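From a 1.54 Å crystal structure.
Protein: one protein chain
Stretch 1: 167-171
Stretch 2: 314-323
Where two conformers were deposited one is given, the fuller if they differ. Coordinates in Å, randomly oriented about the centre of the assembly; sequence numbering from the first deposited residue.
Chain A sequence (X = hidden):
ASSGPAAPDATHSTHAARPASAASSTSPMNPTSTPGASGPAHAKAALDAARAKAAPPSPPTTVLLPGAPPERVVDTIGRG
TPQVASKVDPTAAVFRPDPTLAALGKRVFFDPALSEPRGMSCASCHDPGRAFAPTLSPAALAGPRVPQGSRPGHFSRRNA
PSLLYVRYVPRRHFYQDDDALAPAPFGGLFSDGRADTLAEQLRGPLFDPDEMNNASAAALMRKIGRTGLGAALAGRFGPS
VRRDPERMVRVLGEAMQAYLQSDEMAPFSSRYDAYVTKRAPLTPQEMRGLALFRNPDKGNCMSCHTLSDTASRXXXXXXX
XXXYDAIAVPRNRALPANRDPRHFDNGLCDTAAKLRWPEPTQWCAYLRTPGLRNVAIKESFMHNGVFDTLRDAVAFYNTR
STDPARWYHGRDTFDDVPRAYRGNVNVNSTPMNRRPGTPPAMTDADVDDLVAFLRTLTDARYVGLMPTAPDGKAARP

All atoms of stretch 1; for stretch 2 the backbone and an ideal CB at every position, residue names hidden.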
ATOM      1  N   ARG A 167      -1.116  -5.948   8.480  1.00 10.90           N
ATOM      2  CA  ARG A 167      -0.339  -6.687   9.467  1.00 10.57           C
ATOM      3  C   ARG A 167       0.602  -7.703   8.835  1.00 12.10           C
ATOM      4  O   ARG A 167       1.530  -8.178   9.508  1.00 14.34           O
ATOM      5  CB  ARG A 167      -1.277  -7.374  10.464  1.00 11.11           C
ATOM      6  CG  ARG A 167      -2.054  -8.563   9.915  1.00 11.28           C
ATOM      7  CD  ARG A 167      -2.961  -9.140  11.014  1.00 13.71           C
ATOM      8  NE  ARG A 167      -3.589 -10.386  10.613  1.00 13.76           N
ATOM      9  CZ  ARG A 167      -4.364 -11.120  11.405  1.00 16.35           C
ATOM     10  NH1 ARG A 167      -4.602 -10.711  12.634  1.00 14.23           N
ATOM     11  NH2 ARG A 167      -4.905 -12.267  10.969  1.00 15.43           N
ATOM     12  N   TYR A 168       0.421  -8.030   7.564  1.00 10.35           N
ATOM     13  CA  TYR A 168       1.291  -8.974   6.884  1.00 11.16           C
ATOM     14  C   TYR A 168       2.466  -8.310   6.169  1.00 12.31           C
ATOM     15  O   TYR A 168       3.285  -9.023   5.596  1.00 12.93           O
ATOM     16  CB  TYR A 168       0.489  -9.804   5.876  1.00 13.05           C
ATOM     17  CG  TYR A 168      -0.561 -10.664   6.532  1.00 10.57           C
ATOM     18  CD1 TYR A 168      -0.226 -11.856   7.145  1.00 12.90           C
ATOM     19  CD2 TYR A 168      -1.892 -10.264   6.565  1.00 12.71           C
ATOM     20  CE1 TYR A 168      -1.186 -12.620   7.782  1.00 12.17           C
ATOM     21  CE2 TYR A 168      -2.849 -11.035   7.192  1.00 13.26           C
ATOM     22  CZ  TYR A 168      -2.486 -12.206   7.789  1.00 12.63           C
ATOM     23  OH  TYR A 168      -3.404 -12.992   8.440  1.00 14.87           O
ATOM     24  N   VAL A 169       2.572  -6.986   6.184  1.00 11.28           N
ATOM     25  CA  VAL A 169       3.743  -6.323   5.606  1.00 12.30           C
ATOM     26  C   VAL A 169       4.932  -6.586   6.528  1.00 11.55           C
ATOM     27  O   VAL A 169       4.939  -6.101   7.659  1.00 13.47           O
ATOM     28  CB  VAL A 169       3.524  -4.816   5.415  1.00 12.16           C
ATOM     29  CG1 VAL A 169       4.799  -4.214   4.809  1.00 11.67           C
ATOM     30  CG2 VAL A 169       2.285  -4.531   4.539  1.00 10.88           C
ATOM     31  N   PRO A 170       5.949  -7.319   6.086  1.00 12.84           N
ATOM     32  CA  PRO A 170       7.061  -7.651   6.981  1.00 13.90           C
ATOM     33  C   PRO A 170       8.007  -6.470   7.165  1.00 13.82           C
ATOM     34  O   PRO A 170       7.959  -5.464   6.456  1.00 12.23           O
ATOM     35  CB  PRO A 170       7.746  -8.813   6.272  1.00 14.49           C
ATOM     36  CG  PRO A 170       7.432  -8.639   4.841  1.00 21.64           C
ATOM     37  CD  PRO A 170       6.103  -7.939   4.760  1.00 13.53           C
ATOM     38  N   ARG A 171       8.859  -6.598   8.176  1.00 13.98           N
ATOM     39  CA  ARG A 171       9.958  -5.656   8.306  1.00 14.20           C
ATOM     40  C   ARG A 171      10.825  -5.708   7.046  1.00 10.67           C
ATOM     41  O   ARG A 171      10.836  -6.691   6.303  1.00 12.72           O
ATOM     42  CB  ARG A 171      10.790  -5.968   9.561  1.00 17.59           C
ATOM     43  CG  ARG A 171      10.112  -5.573  10.892  1.00 17.19           C
ATOM     44  CD  ARG A 171      11.040  -5.791  12.148  1.00 19.58           C
ATOM     45  NE  ARG A 171      12.423  -5.415  11.832  1.00 29.51           N
ATOM     46  CZ  ARG A 171      13.496  -6.194  11.978  1.00 28.16           C
ATOM     47  NH1 ARG A 171      13.405  -7.404  12.528  1.00 26.57           N
ATOM     48  NH2 ARG A 171      14.688  -5.742  11.597  1.00 28.20           N
ATOM     49  N   UNK A 314      -6.625 -18.730   3.154  1.00 37.97           N
ATOM     50  CA  UNK A 314      -6.618 -17.454   2.422  1.00 33.96           C
ATOM     51  C   UNK A 314      -5.366 -16.600   2.592  1.00 22.01           C
ATOM     52  O   UNK A 314      -5.054 -15.814   1.682  1.00 20.33           O
ATOM     53  CB  UNK A 314      -7.827 -16.625   2.858  1.00 33.96           C
ATOM     54  N   UNK A 315      -4.633 -16.693   3.710  1.00 24.16           N
ATOM     55  CA  UNK A 315      -3.482 -15.802   3.864  1.00 24.89           C
ATOM     56  C   UNK A 315      -2.329 -16.156   2.952  1.00 24.32           C
ATOM     57  O   UNK A 315      -1.369 -15.390   2.893  1.00 25.59           O
ATOM     58  CB  UNK A 315      -2.998 -15.820   5.315  1.00 24.89           C
ATOM     59  N   UNK A 316      -2.373 -17.292   2.255  1.00 19.97           N
ATOM     60  CA  UNK A 316      -1.398 -17.519   1.202  0.50 22.84           C
ATOM     61  C   UNK A 316      -1.752 -16.767  -0.077  1.00 23.01           C
ATOM     62  O   UNK A 316      -1.060 -16.922  -1.083  1.00 21.24           O
ATOM     63  CB  UNK A 316      -1.282 -19.017   0.911  0.50 22.84           C
ATOM     64  N   UNK A 317      -2.809 -15.946  -0.065  1.00 15.98           N
ATOM     65  CA  UNK A 317      -3.189 -15.145  -1.230  1.00 15.70           C
ATOM     66  C   UNK A 317      -3.321 -13.701  -0.772  1.00 14.13           C
ATOM     67  O   UNK A 317      -4.421 -13.197  -0.545  1.00 13.94           O
ATOM     68  CB  UNK A 317      -4.489 -15.647  -1.862  1.00 15.70           C
ATOM     69  N   UNK A 318      -2.177 -13.030  -0.666  1.00 12.19           N
ATOM     70  CA  UNK A 318      -2.170 -11.615  -0.326  1.00 11.69           C
ATOM     71  C   UNK A 318      -1.981 -10.735  -1.551  1.00 12.31           C
ATOM     72  O   UNK A 318      -2.099  -9.508  -1.442  1.00 13.77           O
ATOM     73  CB  UNK A 318      -1.069 -11.325   0.696  1.00 11.69           C
ATOM     74  N   UNK A 319      -1.729 -11.329  -2.723  1.00 10.84           N
ATOM     75  CA  UNK A 319      -1.648 -10.612  -3.992  1.00  9.77           C
ATOM     76  C   UNK A 319      -0.496  -9.616  -4.008  1.00 11.76           C
ATOM     77  O   UNK A 319      -0.538  -8.580  -4.676  1.00 11.13           O
ATOM     78  CB  UNK A 319      -2.965  -9.886  -4.272  1.00  9.77           C
ATOM     79  N   UNK A 320       0.554  -9.975  -3.288  1.00 11.30           N
ATOM     80  CA  UNK A 320       1.827  -9.296  -3.303  1.00 11.30           C
ATOM     81  C   UNK A 320       2.813 -10.172  -2.555  1.00 12.61           C
ATOM     82  O   UNK A 320       2.442 -10.888  -1.620  1.00 13.38           O
ATOM     83  CB  UNK A 320       1.730  -7.899  -2.687  1.00 11.30           C
ATOM     84  N   UNK A 321       4.065 -10.101  -2.988  1.00 14.05           N
ATOM     85  CA  UNK A 321       5.172 -10.683  -2.247  1.00 14.67           C
ATOM     86  C   UNK A 321       5.880  -9.659  -1.373  1.00 17.53           C
ATOM     87  O   UNK A 321       6.881  -9.993  -0.729  1.00 14.03           O
ATOM     88  CB  UNK A 321       6.172 -11.319  -3.214  1.00 14.67           C
ATOM     89  N   UNK A 322       5.344  -8.434  -1.295  1.00 10.82           N
ATOM     90  CA  UNK A 322       5.935  -7.306  -0.568  1.00 11.83           C
ATOM     91  C   UNK A 322       7.307  -6.929  -1.089  1.00 10.24           C
ATOM     92  O   UNK A 322       8.061  -6.238  -0.390  1.00 10.91           O
ATOM     93  CB  UNK A 322       6.033  -7.635   0.923  1.00 11.83           C
ATOM     94  N   UNK A 323       7.597  -7.319  -2.329  1.00 11.09           N
ATOM     95  CA  UNK A 323       8.772  -6.867  -3.035  1.00 12.01           C
ATOM     96  C   UNK A 323       8.536  -5.548  -3.733  1.00 10.99           C
ATOM     97  O   UNK A 323       7.501  -4.904  -3.571  1.00 11.13           O
ATOM     98  CB  UNK A 323       9.219  -7.923  -4.048  1.00 12.01           C
TER

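Position 314 opens a short 3-10 segment, and its ideal CB has nothing of stretch 1 within 5.5 Å. Phi of -55° would suit proline among many others, and the residue is Pro314. Its carbonyl O accepts a hydrogen bond from the backbone N of position 317 at 2.8 Å, closing the turn.

At position 315 the CA-to-CB bond points toward stretch 1, and the ideal CB lies 4.2 Å from Tyr168 OH. Tyr168 OH already accepts a hydrogen bond from Arg167 NH2 at 3.0 Å. A polar chain could reach for it, and an aliphatic stem could simply pack beside it. The residue is Glu315, which does the latter: its CG comes 3.8 Å from Tyr168 OH, while the carboxylate leads away.

Positions 316 and 317 are out of reach, so stretch 1 sets no preference at either. They are Arg316, still in the 3-10 segment, and Ser317, the donor that closes the turn.

At position 318 CA-to-CB again points toward stretch 1, yet the ideal CB has no neighbour there within 5.5 Å. The gap leads to the carbon-rich flank of Tyr168, so a medium or large apolar chain, such as leucine, isoleucine or methionine, would fit where alanine would stop short. Leu318, with chi1 m and chi2 t, sends CD1 to 3.6 Å from Tyr168 CB and sits obliquely to the tyrosine ring.

Positions 319 to 321 are out of reach of stretch 1. Position 319 has a positive phi of 64°, which favours glycine or asparagine but here is held by Phe319. Position 320 is extended, with no preference set; it is Thr320. Position 321 is likewise free, and is Asp321.

Position 322 also has positive phi, 60°, but its CB points toward stretch 1, 3.8 Å from Pro170 CD and 5.3 Å from Val169 CG1. Beyond it lie Pro170 CD, the valine and the Tyr168 carbonyl, a surface on which a flat ring could lie; leucine or methionine would also be plausible. The residue is Phe322, with chi1 m. One ring face receives Pro170 CD and Val169 CA in CH-pi contacts, 4.0 and 4.2 Å from the ring centroid, while CE1 meets Val169 CG2 at 3.6 Å and CE2 approaches Tyr168 O at 3.4 Å. Phe322 N donates to Thr320 OG1 at 2.8 Å.

Position 323 is out of reach, and its phi/psi of -86/-173 admits many residues; it is Gly323, whose N donates to Asp321 OD1 at 2.9 Å. With no hydrogen bonds between the stretches, the contact rests on apolar packing.

Stretch 2 (314-323) PERSLFTDFG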
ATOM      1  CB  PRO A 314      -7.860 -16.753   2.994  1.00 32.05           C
ATOM      2  CG  PRO A 314      -8.103 -17.430   4.316  1.00 42.71           C
ATOM      3  CD  PRO A 314      -7.835 -18.849   3.980  1.00 41.45           C
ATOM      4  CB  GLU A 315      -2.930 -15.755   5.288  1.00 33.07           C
ATOM      5  CG  GLU A 315      -3.890 -16.172   6.350  1.00 36.79           C
ATOM      6  CD  GLU A 315      -3.949 -17.673   6.475  1.00 39.62           C
ATOM      7  OE1 GLU A 315      -2.880 -18.277   6.713  1.00 46.99           O
ATOM      8  OE2 GLU A 315      -5.054 -18.245   6.300  1.00 43.93           O
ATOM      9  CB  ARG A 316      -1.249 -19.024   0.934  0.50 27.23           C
ATOM     10  CG  ARG A 316      -0.547 -19.804   2.074  0.50 32.61           C
ATOM     11  CD  ARG A 316      -0.151 -21.244   1.665  0.50 34.89           C
ATOM     12  NE  ARG A 316       0.815 -21.880   2.576  0.50 31.49           N
ATOM     13  CZ  ARG A 316       2.073 -21.477   2.744  0.50 31.43           C
ATOM     14  NH1 ARG A 316       2.526 -20.426   2.085  0.50 33.46           N
ATOM     15  NH2 ARG A 316       2.882 -22.119   3.584  0.50 31.19           N
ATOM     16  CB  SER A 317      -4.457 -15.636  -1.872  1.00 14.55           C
ATOM     17  OG  SER A 317      -4.269 -16.931  -2.430  1.00 16.16           O
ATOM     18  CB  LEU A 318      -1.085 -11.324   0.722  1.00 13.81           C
ATOM     19  CG  LEU A 318      -1.278 -12.068   2.057  1.00 14.59           C
ATOM     20  CD1 LEU A 318      -0.119 -11.850   3.001  1.00 16.45           C
ATOM     21  CD2 LEU A 318      -2.592 -11.671   2.717  1.00 19.76           C
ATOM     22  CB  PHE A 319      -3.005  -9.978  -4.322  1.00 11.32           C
ATOM     23  CG  PHE A 319      -4.041 -11.023  -4.584  1.00 11.07           C
ATOM     24  CD1 PHE A 319      -4.160 -11.594  -5.839  1.00 13.99           C
ATOM     25  CD2 PHE A 319      -4.821 -11.504  -3.557  1.00 13.28           C
ATOM     26  CE1 PHE A 319      -5.094 -12.610  -6.064  1.00 15.02           C
ATOM     27  CE2 PHE A 319      -5.752 -12.525  -3.792  1.00 13.16           C
ATOM     28  CZ  PHE A 319      -5.873 -13.060  -5.035  1.00 11.67           C
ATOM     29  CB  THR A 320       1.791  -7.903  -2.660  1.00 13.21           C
ATOM     30  OG1 THR A 320       3.139  -7.413  -2.676  1.00 11.29           O
ATOM     31  CG2 THR A 320       1.245  -7.946  -1.240  1.00 13.47           C
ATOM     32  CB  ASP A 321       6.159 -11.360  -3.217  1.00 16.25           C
ATOM     33  CG  ASP A 321       6.817 -10.399  -4.196  1.00 20.72           C
ATOM     34  OD1 ASP A 321       6.510  -9.177  -4.197  1.00 15.31           O
ATOM     35  OD2 ASP A 321       7.657 -10.891  -5.004  1.00 21.21           O
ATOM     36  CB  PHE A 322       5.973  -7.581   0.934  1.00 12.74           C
ATOM     37  CG  PHE A 322       4.614  -7.940   1.488  1.00 13.98           C
ATOM     38  CD1 PHE A 322       3.646  -6.957   1.671  1.00 15.01           C
ATOM     39  CD2 PHE A 322       4.280  -9.255   1.748  1.00 14.59           C
ATOM     40  CE1 PHE A 322       2.368  -7.288   2.157  1.00 13.02           C
ATOM     41  CE2 PHE A 322       3.002  -9.579   2.227  1.00 14.76           C
ATOM     42  CZ  PHE A 322       2.060  -8.578   2.425  1.00 13.95           C
TER
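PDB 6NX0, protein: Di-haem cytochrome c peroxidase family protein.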